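Local coordinates for protein CRISPR-associated endonuclease Cas12b (Alicyclobacillus acidoterrestris, PDB 5U31) that is an RNA-guided type V CRISPR endonuclease that recognises a PAM and cuts double-stranded target DNA with a metal-dependent RuvC domain, at residues A[33-38]-A[221-225]; A[48-52]-A[378-382]; A[270-275]-A[342-348]; A[302-307]-A[322-326]. The protein carries 3 engineered substitutions. All coordinates share one frame. Numbering follows the deposited sequence.

Overall arrangement
All four contacts lie in the REC1 (Helical-1) domain of the recognition lobe and fall into two pairs. Contacts 1 and 2 have centres 18 Å apart and meet where Thr38 CG2 packs on Phe381 CZ at 4.0 Å; here helix 17-45, helix 216-257 and the chain at 378-382 come together beside the DNA and the sgRNA. Contacts 3 and 4, centres 17 Å apart, share the packing of Ala344 N on Trp307 CH2 at 3.7 Å. The two pairs stand apart: between centres the gap runs from about 42 Å (contacts 2 and 3) to about 63 Å (contacts 1 and 4). Contacts 2 and 4 each touch phosphates of the sgRNA, chain B.

Contact 1 (A[33-38]-A[221-225]); sequences GVRYYT and MFQQA. With SO4 (sulfate ion), chain F.
Two helical segments, 33-38 of helix 17-45 and 221-225 of helix 216-257, cross at -53° with their axes 8.1 Å apart at closest approach. The register pairs Val34 with Met221 (CA-CA 4.8 Å) and Thr38 with Ala225 (CA-CA 5.1 Å). Tyr37, Met221 and Val34 bury the most surface. Tyr37, chi1 m, directs its CB toward the partner helix and lays one ring face against the ring edge of Phe222 (chi1 t): a T-shaped stack with centroids 5.1 Å apart, planes at 81° and Tyr37 CD1 3.5 Å from Phe222 CD1. The edge of the same tyrosine meets Met221, CE2 to CB 4.2 Å. Met221, a selenomethionine in an m, t, t rotamer, runs over Gly33, its SE 3.7 Å from Gly33 CA; a CB at Gly33 would clash with the selenium. Val34, chi1 t, brings CG2 to 3.3 Å from Met221 O and 3.9 Å from Gln224 CB. Ala225 CB rests against both Tyr37 CB (3.8 Å) and Thr38 OG1 (3.3 Å), while Thr38 OG1 donates a hydrogen bond to Val34 O (2.8 Å) within its own helix. On another side of helix 17-45, Tyr36 OH donates to sulfate O4 at 3.1 Å. Phe222 also packs on helix 118-130, part of which binds the PAM. With glycine and alanine at the crossing, this is close helix-helix packing within the REC1 helical domain.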
# COMPACT_ATOMS: atom_id res chain seq x y z
N GLY A 33 -8.08 -18.13 -27.75
CA GLY A 33 -6.78 -18.52 -28.25
C GLY A 33 -5.75 -18.63 -27.14
O GLY A 33 -4.99 -19.60 -27.08
N VAL A 34 -5.72 -17.64 -26.25
CA VAL A 34 -4.78 -17.68 -25.14
C VAL A 34 -5.08 -18.87 -24.23
O VAL A 34 -4.17 -19.57 -23.78
CB VAL A 34 -4.80 -16.35 -24.36
CG1 VAL A 34 -4.01 -16.49 -23.07
CG2 VAL A 34 -4.23 -15.24 -25.20
N ARG A 35 -6.36 -19.12 -23.97
CA ARG A 35 -6.72 -20.27 -23.15
C ARG A 35 -6.28 -21.57 -23.80
O ARG A 35 -5.80 -22.49 -23.12
CB ARG A 35 -8.23 -20.28 -22.89
CG ARG A 35 -8.69 -21.32 -21.89
CD ARG A 35 -10.19 -21.23 -21.68
NE ARG A 35 -10.67 -22.14 -20.63
CZ ARG A 35 -10.96 -21.76 -19.39
NH1 ARG A 35 -10.82 -20.49 -19.03
NH2 ARG A 35 -11.39 -22.65 -18.50
N TYR A 36 -6.42 -21.67 -25.13
CA TYR A 36 -6.03 -22.89 -25.83
C TYR A 36 -4.54 -23.17 -25.65
O TYR A 36 -4.15 -24.30 -25.32
CB TYR A 36 -6.39 -22.78 -27.32
CG TYR A 36 -5.71 -23.82 -28.18
CD1 TYR A 36 -4.65 -23.47 -29.01
CD2 TYR A 36 -6.10 -25.15 -28.14
CE1 TYR A 36 -4.01 -24.42 -29.78
CE2 TYR A 36 -5.47 -26.10 -28.91
CZ TYR A 36 -4.43 -25.73 -29.73
OH TYR A 36 -3.79 -26.68 -30.49
N TYR A 37 -3.70 -22.16 -25.86
CA TYR A 37 -2.26 -22.37 -25.75
C TYR A 37 -1.83 -22.53 -24.30
O TYR A 37 -0.93 -23.33 -24.00
CB TYR A 37 -1.50 -21.22 -26.41
CG TYR A 37 -1.66 -21.16 -27.90
CD1 TYR A 37 -1.12 -22.14 -28.72
CD2 TYR A 37 -2.32 -20.10 -28.51
CE1 TYR A 37 -1.26 -22.08 -30.11
CE2 TYR A 37 -2.46 -20.03 -29.88
CZ TYR A 37 -1.93 -21.02 -30.68
OH TYR A 37 -2.08 -20.94 -32.04
N THR A 38 -2.45 -21.78 -23.40
CA THR A 38 -2.13 -21.93 -21.98
C THR A 38 -2.46 -23.33 -21.49
O THR A 38 -1.65 -23.97 -20.82
CB THR A 38 -2.87 -20.87 -21.17
OG1 THR A 38 -2.45 -19.57 -21.59
CG2 THR A 38 -2.57 -21.03 -19.70
N MSE A 221 -1.90 -14.07 -29.30
CA MSE A 221 -2.42 -15.08 -28.38
C MSE A 221 -1.32 -15.92 -27.75
O MSE A 221 -1.37 -16.21 -26.56
CB MSE A 221 -3.38 -15.99 -29.11
CG MSE A 221 -4.60 -15.29 -29.64
SE MSE A 221 -5.43 -16.41 -30.98
CE MSE A 221 -6.91 -15.24 -31.47
N PHE A 222 -0.32 -16.31 -28.55
CA PHE A 222 0.70 -17.22 -28.04
C PHE A 222 1.63 -16.52 -27.06
O PHE A 222 1.98 -17.09 -26.02
CB PHE A 222 1.49 -17.81 -29.20
CG PHE A 222 2.34 -18.98 -28.81
CD1 PHE A 222 1.77 -20.15 -28.36
CD2 PHE A 222 3.72 -18.89 -28.90
CE1 PHE A 222 2.55 -21.22 -28.00
CE2 PHE A 222 4.51 -19.96 -28.54
CZ PHE A 222 3.93 -21.13 -28.09
N GLN A 223 2.03 -15.28 -27.36
CA GLN A 223 2.88 -14.55 -26.42
C GLN A 223 2.19 -14.37 -25.07
O GLN A 223 2.80 -14.56 -24.02
CB GLN A 223 3.28 -13.19 -26.98
CG GLN A 223 4.16 -12.41 -26.02
CD GLN A 223 4.60 -11.07 -26.56
OE1 GLN A 223 4.56 -10.82 -27.77
NE2 GLN A 223 5.02 -10.18 -25.66
N GLN A 224 0.90 -14.01 -25.09
CA GLN A 224 0.20 -13.77 -23.83
C GLN A 224 0.01 -15.04 -23.03
O GLN A 224 -0.22 -14.97 -21.81
CB GLN A 224 -1.15 -13.10 -24.11
CG GLN A 224 -1.00 -11.65 -24.57
CD GLN A 224 -2.30 -10.88 -24.56
OE1 GLN A 224 -2.85 -10.57 -23.51
NE2 GLN A 224 -2.80 -10.56 -25.75
N ALA A 225 0.11 -16.21 -23.67
CA ALA A 225 0.08 -17.47 -22.95
C ALA A 225 1.43 -17.77 -22.31
O ALA A 225 1.49 -18.27 -21.18
CB ALA A 225 -0.33 -18.60 -23.89
S SO4 F . -5.53 -30.37 -29.92
O1 SO4 F . -5.72 -30.24 -28.48
O2 SO4 F . -5.43 -31.78 -30.25
O3 SO4 F . -6.67 -29.76 -30.61
O4 SO4 F . -4.30 -29.69 -30.34

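Contact 2 (A[48-52]-A[378-382]); sequences NLYRR and FATFT. With nucleotides of chain B.
A short strand, 49-52, one half of the two-stranded antiparallel sheet it forms with strand 60-64, crosses the extended chain 378-382 of the REC1 domain at 84° and so forms no sheet with it. Leu49 (m, m) places CD1 over the face of the Phe381 ring as a CH-pi contact, 3.9 Å from the centroid and 24° off the ring normal; Phe381 takes chi1 t. Tyr50, chi1 m, sets its ring over one face of Phe378, also m, nearly parallel (8°) but slid so far that the two barely overlap, with centroids 4.5 Å apart and Tyr50 CE2 3.3 Å from Phe378 CD2. The carbonyl of Tyr50 makes the polar link: Tyr50 O accepts a hydrogen bond from Phe381 N (2.7 Å) and a CA-H...O contact from Thr380 CA (3.4 Å). Arg51 lies closest to Thr380, CA-CA 5.0 Å; its CA-to-CB bond points away, and its guanidinium makes a salt bridge with Glu61 of strand 60-64. Arg52 N comes within 4.4 Å of Thr380 CG2. Thr380, chi1 p, faces the sgRNA: OG1 makes a weak hydrogen bond to C98 OP1 of chain B (3.2 Å), and Thr380 N donates to C99 OP1 of chain B (2.9 Å).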
# COMPACT_ATOMS: atom_id res chain seq x y z
N ASN A 48 1.15 -31.16 -10.94
CA ASN A 48 -0.14 -30.84 -10.36
C ASN A 48 -0.52 -29.38 -10.61
O ASN A 48 0.33 -28.49 -10.55
CB ASN A 48 -0.14 -31.11 -8.85
CG ASN A 48 -0.10 -32.58 -8.52
OD1 ASN A 48 -0.36 -33.43 -9.37
ND2 ASN A 48 0.23 -32.89 -7.28
N LEU A 49 -1.80 -29.16 -10.89
CA LEU A 49 -2.40 -27.84 -10.97
C LEU A 49 -3.33 -27.66 -9.78
O LEU A 49 -4.12 -28.55 -9.47
CB LEU A 49 -3.19 -27.67 -12.27
CG LEU A 49 -2.49 -27.41 -13.61
CD1 LEU A 49 -1.37 -26.40 -13.44
CD2 LEU A 49 -1.96 -28.68 -14.22
N TYR A 50 -3.23 -26.51 -9.10
CA TYR A 50 -4.09 -26.23 -7.96
C TYR A 50 -5.01 -25.06 -8.28
O TYR A 50 -4.63 -24.13 -9.00
CB TYR A 50 -3.27 -25.92 -6.71
CG TYR A 50 -2.41 -27.09 -6.26
CD1 TYR A 50 -2.88 -28.02 -5.35
CD2 TYR A 50 -1.14 -27.26 -6.77
CE1 TYR A 50 -2.10 -29.08 -4.95
CE2 TYR A 50 -0.35 -28.32 -6.38
CZ TYR A 50 -0.84 -29.23 -5.47
OH TYR A 50 -0.05 -30.29 -5.08
N ARG A 51 -6.23 -25.11 -7.75
CA ARG A 51 -7.24 -24.09 -7.98
C ARG A 51 -7.76 -23.55 -6.66
O ARG A 51 -7.47 -24.08 -5.58
CB ARG A 51 -8.42 -24.63 -8.81
CG ARG A 51 -9.23 -25.70 -8.10
CD ARG A 51 -10.47 -26.08 -8.90
NE ARG A 51 -10.79 -27.49 -8.72
CZ ARG A 51 -11.56 -27.97 -7.75
NH1 ARG A 51 -11.78 -29.27 -7.67
NH2 ARG A 51 -12.09 -27.15 -6.86
N ARG A 52 -8.55 -22.47 -6.76
CA ARG A 52 -9.18 -21.88 -5.59
C ARG A 52 -10.20 -22.84 -5.00
O ARG A 52 -11.06 -23.37 -5.71
CB ARG A 52 -9.85 -20.55 -5.95
CG ARG A 52 -8.88 -19.39 -6.11
CD ARG A 52 -9.62 -18.08 -6.41
NE ARG A 52 -10.08 -17.99 -7.80
CZ ARG A 52 -11.31 -18.28 -8.21
NH1 ARG A 52 -12.23 -18.69 -7.35
NH2 ARG A 52 -11.62 -18.16 -9.50
N PHE A 378 1.82 -23.85 -3.23
CA PHE A 378 1.76 -23.72 -4.68
C PHE A 378 0.87 -22.54 -5.04
O PHE A 378 -0.10 -22.25 -4.35
CB PHE A 378 1.23 -24.99 -5.35
CG PHE A 378 1.91 -26.25 -4.89
CD1 PHE A 378 3.11 -26.66 -5.45
CD2 PHE A 378 1.35 -27.03 -3.89
CE1 PHE A 378 3.73 -27.82 -5.03
CE2 PHE A 378 1.96 -28.20 -3.47
CZ PHE A 378 3.15 -28.59 -4.04
N ALA A 379 1.20 -21.89 -6.16
CA ALA A 379 0.42 -20.76 -6.64
C ALA A 379 -0.75 -21.26 -7.48
O ALA A 379 -0.55 -22.01 -8.44
CB ALA A 379 1.30 -19.82 -7.46
N THR A 380 -1.97 -20.85 -7.11
CA THR A 380 -3.15 -21.30 -7.84
C THR A 380 -3.02 -20.99 -9.33
O THR A 380 -2.39 -20.01 -9.73
CB THR A 380 -4.41 -20.65 -7.28
OG1 THR A 380 -4.37 -19.23 -7.50
CG2 THR A 380 -4.53 -20.91 -5.80
N PHE A 381 -3.60 -21.86 -10.14
CA PHE A 381 -3.52 -21.80 -11.60
C PHE A 381 -4.91 -21.53 -12.14
O PHE A 381 -5.85 -22.28 -11.85
CB PHE A 381 -2.95 -23.10 -12.17
CG PHE A 381 -2.97 -23.17 -13.67
CD1 PHE A 381 -1.99 -22.55 -14.42
CD2 PHE A 381 -3.97 -23.88 -14.33
CE1 PHE A 381 -2.01 -22.61 -15.80
CE2 PHE A 381 -3.99 -23.94 -15.71
CZ PHE A 381 -3.01 -23.31 -16.45
N THR A 382 -5.06 -20.45 -12.90
CA THR A 382 -6.36 -20.05 -13.43
C THR A 382 -6.23 -19.71 -14.90
O THR A 382 -5.50 -18.78 -15.26
CB THR A 382 -6.95 -18.86 -12.66
OG1 THR A 382 -6.04 -17.76 -12.72
CG2 THR A 382 -7.21 -19.23 -11.20
P C B 98 -5.04 -15.75 -9.67
OP1 C B 98 -5.68 -17.07 -9.46
OP2 C B 98 -5.83 -14.53 -9.34
O5' C B 98 -3.67 -15.71 -8.86
C5' C B 98 -2.69 -16.71 -9.08
C4' C B 98 -1.36 -16.32 -8.50
O4' C B 98 -0.94 -15.04 -9.04
C3' C B 98 -1.33 -16.12 -7.00
O3' C B 98 -1.22 -17.35 -6.31
C2' C B 98 -0.12 -15.21 -6.82
O2' C B 98 1.09 -15.96 -6.89
C1' C B 98 -0.20 -14.33 -8.06
N1 C B 98 -0.89 -13.05 -7.80
C2 C B 98 -0.22 -12.06 -7.07
O2 C B 98 0.93 -12.28 -6.67
N3 C B 98 -0.84 -10.89 -6.82
C4 C B 98 -2.07 -10.68 -7.26
N4 C B 98 -2.62 -9.51 -6.98
C5 C B 98 -2.78 -11.67 -8.01
C6 C B 98 -2.16 -12.83 -8.25
P C B 99 -2.00 -17.59 -4.93
OP1 C B 99 -2.15 -19.06 -4.78
OP2 C B 99 -3.19 -16.71 -4.84
O5' C B 99 -0.96 -17.08 -3.83
C5' C B 99 0.38 -17.55 -3.85
C4' C B 99 1.29 -16.62 -3.10
O4' C B 99 1.39 -15.35 -3.79
C3' C B 99 0.85 -16.25 -1.70
O3' C B 99 1.18 -17.25 -0.76
C2' C B 99 1.57 -14.93 -1.46
O2' C B 99 2.93 -15.17 -1.11
C1' C B 99 1.55 -14.30 -2.86
N1 C B 99 0.44 -13.33 -3.05
C2 C B 99 0.62 -12.00 -2.67
O2 C B 99 1.69 -11.66 -2.15
N3 C B 99 -0.38 -11.11 -2.86
C4 C B 99 -1.52 -11.51 -3.43
N4 C B 99 -2.49 -10.61 -3.61
C5 C B 99 -1.72 -12.86 -3.84
C6 C B 99 -0.72 -13.72 -3.64
P A B 97 -7.00 -11.49 -13.52
OP1 A B 97 -8.28 -12.22 -13.57
OP2 A B 97 -6.93 -10.21 -12.77
O5' A B 97 -5.93 -12.49 -12.90
C5' A B 97 -5.74 -13.77 -13.47
C4' A B 97 -4.36 -14.30 -13.19
O4' A B 97 -3.36 -13.35 -13.65
C3' A B 97 -4.02 -14.50 -11.73
O3' A B 97 -4.57 -15.69 -11.20
C2' A B 97 -2.50 -14.47 -11.75
O2' A B 97 -1.98 -15.70 -12.25
C1' A B 97 -2.24 -13.38 -12.79
N9 A B 97 -2.11 -12.07 -12.12
C8 A B 97 -3.07 -11.10 -11.97
N7 A B 97 -2.64 -10.05 -11.30
C5 A B 97 -1.33 -10.37 -10.98
C6 A B 97 -0.32 -9.68 -10.28
N6 A B 97 -0.49 -8.47 -9.74
N1 A B 97 0.87 -10.28 -10.15
C2 A B 97 1.05 -11.49 -10.69
N3 A B 97 0.19 -12.24 -11.37
C4 A B 97 -0.99 -11.61 -11.48

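Contact 3 (A[270-275]-A[342-348])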
# COMPACT_ATOMS: atom_id res chain seq x y z
N GLN A 270 -1.01 -25.29 28.51
CA GLN A 270 -2.15 -25.45 29.42
C GLN A 270 -2.99 -24.18 29.45
O GLN A 270 -4.22 -24.25 29.47
CB GLN A 270 -1.66 -25.81 30.82
CG GLN A 270 -0.89 -27.11 30.92
CD GLN A 270 -0.41 -27.39 32.34
OE1 GLN A 270 -0.89 -26.78 33.30
NE2 GLN A 270 0.53 -28.32 32.48
N LEU A 271 -2.33 -23.02 29.46
CA LEU A 271 -3.06 -21.76 29.46
C LEU A 271 -3.92 -21.64 28.22
O LEU A 271 -5.11 -21.32 28.30
CB LEU A 271 -2.07 -20.59 29.56
CG LEU A 271 -2.44 -19.35 30.39
CD1 LEU A 271 -1.67 -18.13 29.90
CD2 LEU A 271 -3.93 -19.07 30.37
N GLN A 272 -3.33 -21.91 27.05
CA GLN A 272 -4.05 -21.69 25.80
C GLN A 272 -5.23 -22.63 25.65
O GLN A 272 -6.23 -22.27 25.03
CB GLN A 272 -3.08 -21.83 24.62
CG GLN A 272 -2.12 -20.65 24.52
CD GLN A 272 -0.95 -20.92 23.60
OE1 GLN A 272 -0.20 -20.00 23.25
NE2 GLN A 272 -0.76 -22.18 23.22
N GLN A 273 -5.15 -23.83 26.23
CA GLN A 273 -6.30 -24.72 26.25
C GLN A 273 -7.21 -24.46 27.44
O GLN A 273 -8.40 -24.82 27.39
CB GLN A 273 -5.86 -26.19 26.24
CG GLN A 273 -6.95 -27.14 25.80
CD GLN A 273 -6.40 -28.40 25.16
OE1 GLN A 273 -5.73 -29.20 25.81
NE2 GLN A 273 -6.68 -28.58 23.87
N ASP A 274 -6.69 -23.86 28.51
CA ASP A 274 -7.54 -23.40 29.60
C ASP A 274 -8.60 -22.43 29.07
O ASP A 274 -9.80 -22.65 29.25
CB ASP A 274 -6.69 -22.73 30.68
CG ASP A 274 -7.44 -22.51 31.98
OD1 ASP A 274 -6.86 -22.81 33.05
OD2 ASP A 274 -8.60 -22.05 31.95
N MSE A 275 -8.16 -21.37 28.40
CA MSE A 275 -9.07 -20.35 27.90
C MSE A 275 -9.88 -20.88 26.72
O MSE A 275 -10.97 -20.38 26.44
CB MSE A 275 -8.28 -19.09 27.51
CG MSE A 275 -7.43 -18.56 28.66
SE MSE A 275 -6.02 -17.31 28.13
CE MSE A 275 -7.05 -15.65 28.13
N LYS A 342 -5.91 -14.01 33.70
CA LYS A 342 -5.50 -15.40 33.89
C LYS A 342 -4.00 -15.51 34.15
O LYS A 342 -3.56 -16.48 34.78
CB LYS A 342 -5.90 -16.24 32.68
CG LYS A 342 -5.85 -17.75 32.93
CD LYS A 342 -7.16 -18.30 33.47
CE LYS A 342 -8.22 -18.40 32.39
NZ LYS A 342 -9.42 -19.17 32.84
N LEU A 343 -3.20 -14.54 33.69
CA LEU A 343 -1.78 -14.52 34.02
C LEU A 343 -1.52 -14.08 35.45
O LEU A 343 -0.42 -14.29 35.96
CB LEU A 343 -1.02 -13.60 33.06
CG LEU A 343 -0.79 -14.09 31.62
CD1 LEU A 343 -0.10 -13.01 30.81
CD2 LEU A 343 0.02 -15.37 31.59
N ALA A 344 -2.50 -13.46 36.11
CA ALA A 344 -2.36 -13.12 37.51
C ALA A 344 -2.64 -14.30 38.43
O ALA A 344 -2.23 -14.28 39.59
CB ALA A 344 -3.28 -11.95 37.87
N GLU A 345 -3.34 -15.32 37.93
CA GLU A 345 -3.60 -16.50 38.73
C GLU A 345 -2.29 -17.17 39.12
O GLU A 345 -1.37 -17.26 38.29
CB GLU A 345 -4.49 -17.48 37.96
CG GLU A 345 -5.82 -16.89 37.52
CD GLU A 345 -6.71 -17.90 36.83
OE1 GLU A 345 -7.90 -17.60 36.60
OE2 GLU A 345 -6.22 -19.00 36.52
N PRO A 346 -2.15 -17.63 40.36
CA PRO A 346 -0.84 -18.12 40.82
C PRO A 346 -0.31 -19.29 40.01
O PRO A 346 0.91 -19.39 39.82
CB PRO A 346 -1.10 -18.51 42.28
CG PRO A 346 -2.57 -18.74 42.37
CD PRO A 346 -3.19 -17.78 41.40
N GLU A 347 -1.19 -20.17 39.51
CA GLU A 347 -0.71 -21.32 38.76
C GLU A 347 0.01 -20.91 37.48
O GLU A 347 0.92 -21.61 37.03
CB GLU A 347 -1.86 -22.27 38.43
CG GLU A 347 -3.06 -21.63 37.76
CD GLU A 347 -4.06 -22.66 37.25
OE1 GLU A 347 -3.62 -23.74 36.79
OE2 GLU A 347 -5.28 -22.39 37.32
N TYR A 348 -0.37 -19.78 36.89
CA TYR A 348 0.21 -19.30 35.64
C TYR A 348 1.20 -18.15 35.85
O TYR A 348 1.71 -17.63 34.86
CB TYR A 348 -0.89 -18.85 34.68
CG TYR A 348 -1.84 -19.94 34.25
CD1 TYR A 348 -1.41 -21.00 33.48
CD2 TYR A 348 -3.19 -19.88 34.60
CE1 TYR A 348 -2.28 -22.00 33.08
CE2 TYR A 348 -4.06 -20.87 34.20
CZ TYR A 348 -3.61 -21.93 33.44
OH TYR A 348 -4.48 -22.91 33.05
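Asp274 holds the polar half of this contact between helix 262-277 and the end of helix 337-343 with the chain that follows. Its carboxylate has a different partner at each oxygen: OD1 accepts a very short hydrogen bond from Tyr348 OH, 2.4 Å, and OD2 forms a salt bridge with Lys342 NZ at 3.1 Å. Lys342 reaches it in a bent t, p, p, t conformation. One pair of like charges, Asp274 OD1 and Glu347 OE2, stands 4.6 Å apart. The apolar half centres on Leu271. Its CG sits over the Tyr348 ring as a CH-pi contact, 3.8 Å from the centroid and 17° off the normal, while Leu271 CD1 meets Leu343 CD2 at 3.7 Å. The aliphatic part of Lys342 joins in, with CG 3.5 Å from Leu271 CD2 and CE 3.8 Å from CG of Met275, a selenomethionine. Leu271 and Leu343 both reach Leu351 of helix 350-353, so this apolar patch runs on into the helical bundle of REC1. Lys342 and Tyr348 thus converge on one acid from two points of a chain that turns between them. The lysine offsets the charge of Asp274, and the tyrosine, its ring packed on Leu271, supplies the second hydrogen bond, so polar and apolar contacts of the same two residues meet one face of helix 262-277.

Contact 4 (A[302-307]-A[322-326]); sequences KVFEKW and EIKNV. With nucleotides of chain B.
Helical segments 302-307 and 322-326 pack at 142°, closer to antiparallel than perpendicular, with axes 9.4 Å apart. CA atoms pair as Val303 with Ile323 (5.9 Å) and Lys306 with Glu322 (6.8 Å). No hydrogen bond joins them; the contact is made by side-chain packing. Val303 and Val326 are both t and meet CG2 to CG2 at 3.7 Å. Ile323 (m, t) sets CG1 3.9 Å from Val303 CG1 and CD1 3.5 Å from Trp307 CZ2, at the indole edge. Trp307 has chi1 m with chi2 near 0°; its CA-to-CB bond points sideways, but the ring end comes nearer the other helix. Lys302, chi1 m and otherwise extended, lays CB 3.7 Å from Val326 CG1. Lys306 points its CB across the gap, yet an off-rotamer chi2 of 132° and a p chi4 lead its end away; its CG lies 3.3 Å from OE2 of the folded Glu322 (t, p) and its CD 3.8 Å from Val326 CG2. Lys324, m at chi1 and chi4, hydrogen-bonds through NZ to OP1 of C112 of the sgRNA, chain B, at 2.6 Å. This is a helical hairpin of REC1: Trp307 hydrogen-bonds Tyr319 O, and Trp307 and Ile323 both pack on Phe340 of helix 337-343.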
# COMPACT_ATOMS: atom_id res chain seq x y z
N LYS A 302 4.42 -3.00 30.80
CA LYS A 302 4.04 -2.15 31.92
C LYS A 302 3.35 -2.96 33.02
O LYS A 302 3.63 -2.77 34.21
CB LYS A 302 3.12 -1.03 31.45
CG LYS A 302 3.65 -0.26 30.25
CD LYS A 302 2.55 0.58 29.61
CE LYS A 302 3.01 1.16 28.28
NZ LYS A 302 1.88 1.80 27.54
N VAL A 303 2.45 -3.88 32.64
CA VAL A 303 1.73 -4.67 33.63
C VAL A 303 2.67 -5.57 34.41
O VAL A 303 2.47 -5.80 35.61
CB VAL A 303 0.62 -5.49 32.93
CG1 VAL A 303 -0.19 -6.26 33.96
CG2 VAL A 303 -0.28 -4.58 32.11
N PHE A 304 3.73 -6.07 33.76
CA PHE A 304 4.63 -7.02 34.42
C PHE A 304 5.49 -6.33 35.48
O PHE A 304 5.69 -6.87 36.57
CB PHE A 304 5.51 -7.72 33.38
CG PHE A 304 4.78 -8.74 32.55
CD1 PHE A 304 5.43 -9.40 31.52
CD2 PHE A 304 3.45 -9.04 32.80
CE1 PHE A 304 4.76 -10.34 30.76
CE2 PHE A 304 2.78 -9.98 32.04
CZ PHE A 304 3.44 -10.63 31.02
N GLU A 305 6.03 -5.15 35.16
CA GLU A 305 6.82 -4.41 36.15
C GLU A 305 5.97 -4.03 37.35
O GLU A 305 6.42 -4.14 38.50
CB GLU A 305 7.43 -3.17 35.51
CG GLU A 305 8.49 -3.46 34.47
CD GLU A 305 9.08 -2.20 33.87
OE1 GLU A 305 8.60 -1.10 34.22
OE2 GLU A 305 10.01 -2.31 33.05
N LYS A 306 4.74 -3.58 37.10
CA LYS A 306 3.84 -3.27 38.20
C LYS A 306 3.46 -4.51 39.00
O LYS A 306 3.24 -4.42 40.21
CB LYS A 306 2.60 -2.56 37.65
CG LYS A 306 2.74 -1.05 37.56
CD LYS A 306 2.29 -0.54 36.20
CE LYS A 306 1.96 0.95 36.24
NZ LYS A 306 3.07 1.78 36.79
N TRP A 307 3.39 -5.67 38.34
CA TRP A 307 3.12 -6.91 39.07
C TRP A 307 4.32 -7.34 39.91
O TRP A 307 4.15 -8.02 40.93
CB TRP A 307 2.74 -8.02 38.10
CG TRP A 307 1.32 -8.01 37.68
CD1 TRP A 307 0.34 -7.16 38.11
CD2 TRP A 307 0.70 -8.90 36.75
NE1 TRP A 307 -0.85 -7.47 37.49
CE2 TRP A 307 -0.65 -8.53 36.65
CE3 TRP A 307 1.17 -9.97 35.98
CZ2 TRP A 307 -1.55 -9.20 35.82
CZ3 TRP A 307 0.28 -10.63 35.15
CH2 TRP A 307 -1.06 -10.24 35.08
N GLU A 322 -4.18 -3.27 38.97
CA GLU A 322 -2.91 -2.92 38.37
C GLU A 322 -2.91 -3.13 36.86
O GLU A 322 -2.06 -2.57 36.16
CB GLU A 322 -1.78 -3.72 39.02
CG GLU A 322 -0.44 -3.03 39.02
CD GLU A 322 -0.34 -1.91 40.04
OE1 GLU A 322 -1.37 -1.55 40.65
OE2 GLU A 322 0.78 -1.39 40.24
N ILE A 323 -3.85 -3.93 36.34
CA ILE A 323 -4.04 -4.03 34.90
C ILE A 323 -4.89 -2.86 34.40
O ILE A 323 -4.59 -2.27 33.36
CB ILE A 323 -4.69 -5.37 34.54
CG1 ILE A 323 -3.92 -6.53 35.17
CG2 ILE A 323 -4.77 -5.53 33.02
CD1 ILE A 323 -4.72 -7.82 35.21
N LYS A 324 -5.95 -2.53 35.14
CA LYS A 324 -6.83 -1.43 34.73
C LYS A 324 -6.07 -0.11 34.63
O LYS A 324 -6.40 0.73 33.79
CB LYS A 324 -8.00 -1.30 35.71
CG LYS A 324 -8.87 -2.54 35.83
CD LYS A 324 -9.95 -2.32 36.88
CE LYS A 324 -10.84 -3.55 37.05
NZ LYS A 324 -11.44 -3.96 35.75
N ASN A 325 -5.06 0.08 35.48
CA ASN A 325 -4.31 1.34 35.45
C ASN A 325 -3.43 1.44 34.21
O ASN A 325 -3.25 2.53 33.67
CB ASN A 325 -3.46 1.48 36.71
CG ASN A 325 -4.30 1.58 37.97
OD1 ASN A 325 -5.47 1.96 37.92
ND2 ASN A 325 -3.70 1.25 39.10
N VAL A 326 -2.89 0.31 33.74
CA VAL A 326 -2.10 0.32 32.52
C VAL A 326 -2.98 0.60 31.31
O VAL A 326 -2.57 1.29 30.37
CB VAL A 326 -1.33 -1.01 32.38
CG1 VAL A 326 -0.53 -1.02 31.09
CG2 VAL A 326 -0.42 -1.20 33.57
P C B 112 -12.80 -1.85 33.65
OP1 C B 112 -12.62 -1.72 35.12
OP2 C B 112 -14.15 -1.61 33.06
O5' C B 112 -11.75 -0.90 32.92
C5' C B 112 -11.51 0.43 33.37
C4' C B 112 -10.72 1.23 32.36
O4' C B 112 -11.11 0.82 31.02
C3' C B 112 -10.94 2.74 32.41
O3' C B 112 -9.75 3.41 31.98
C2' C B 112 -12.02 2.96 31.37
O2' C B 112 -12.03 4.26 30.83
C1' C B 112 -11.67 1.91 30.32
N1 C B 112 -12.84 1.41 29.59
C2 C B 112 -13.16 1.98 28.36
O2 C B 112 -12.45 2.90 27.93
N3 C B 112 -14.25 1.53 27.69
C4 C B 112 -14.98 0.54 28.21
N4 C B 112 -16.04 0.13 27.51
C5 C B 112 -14.67 -0.06 29.46
C6 C B 112 -13.60 0.40 30.11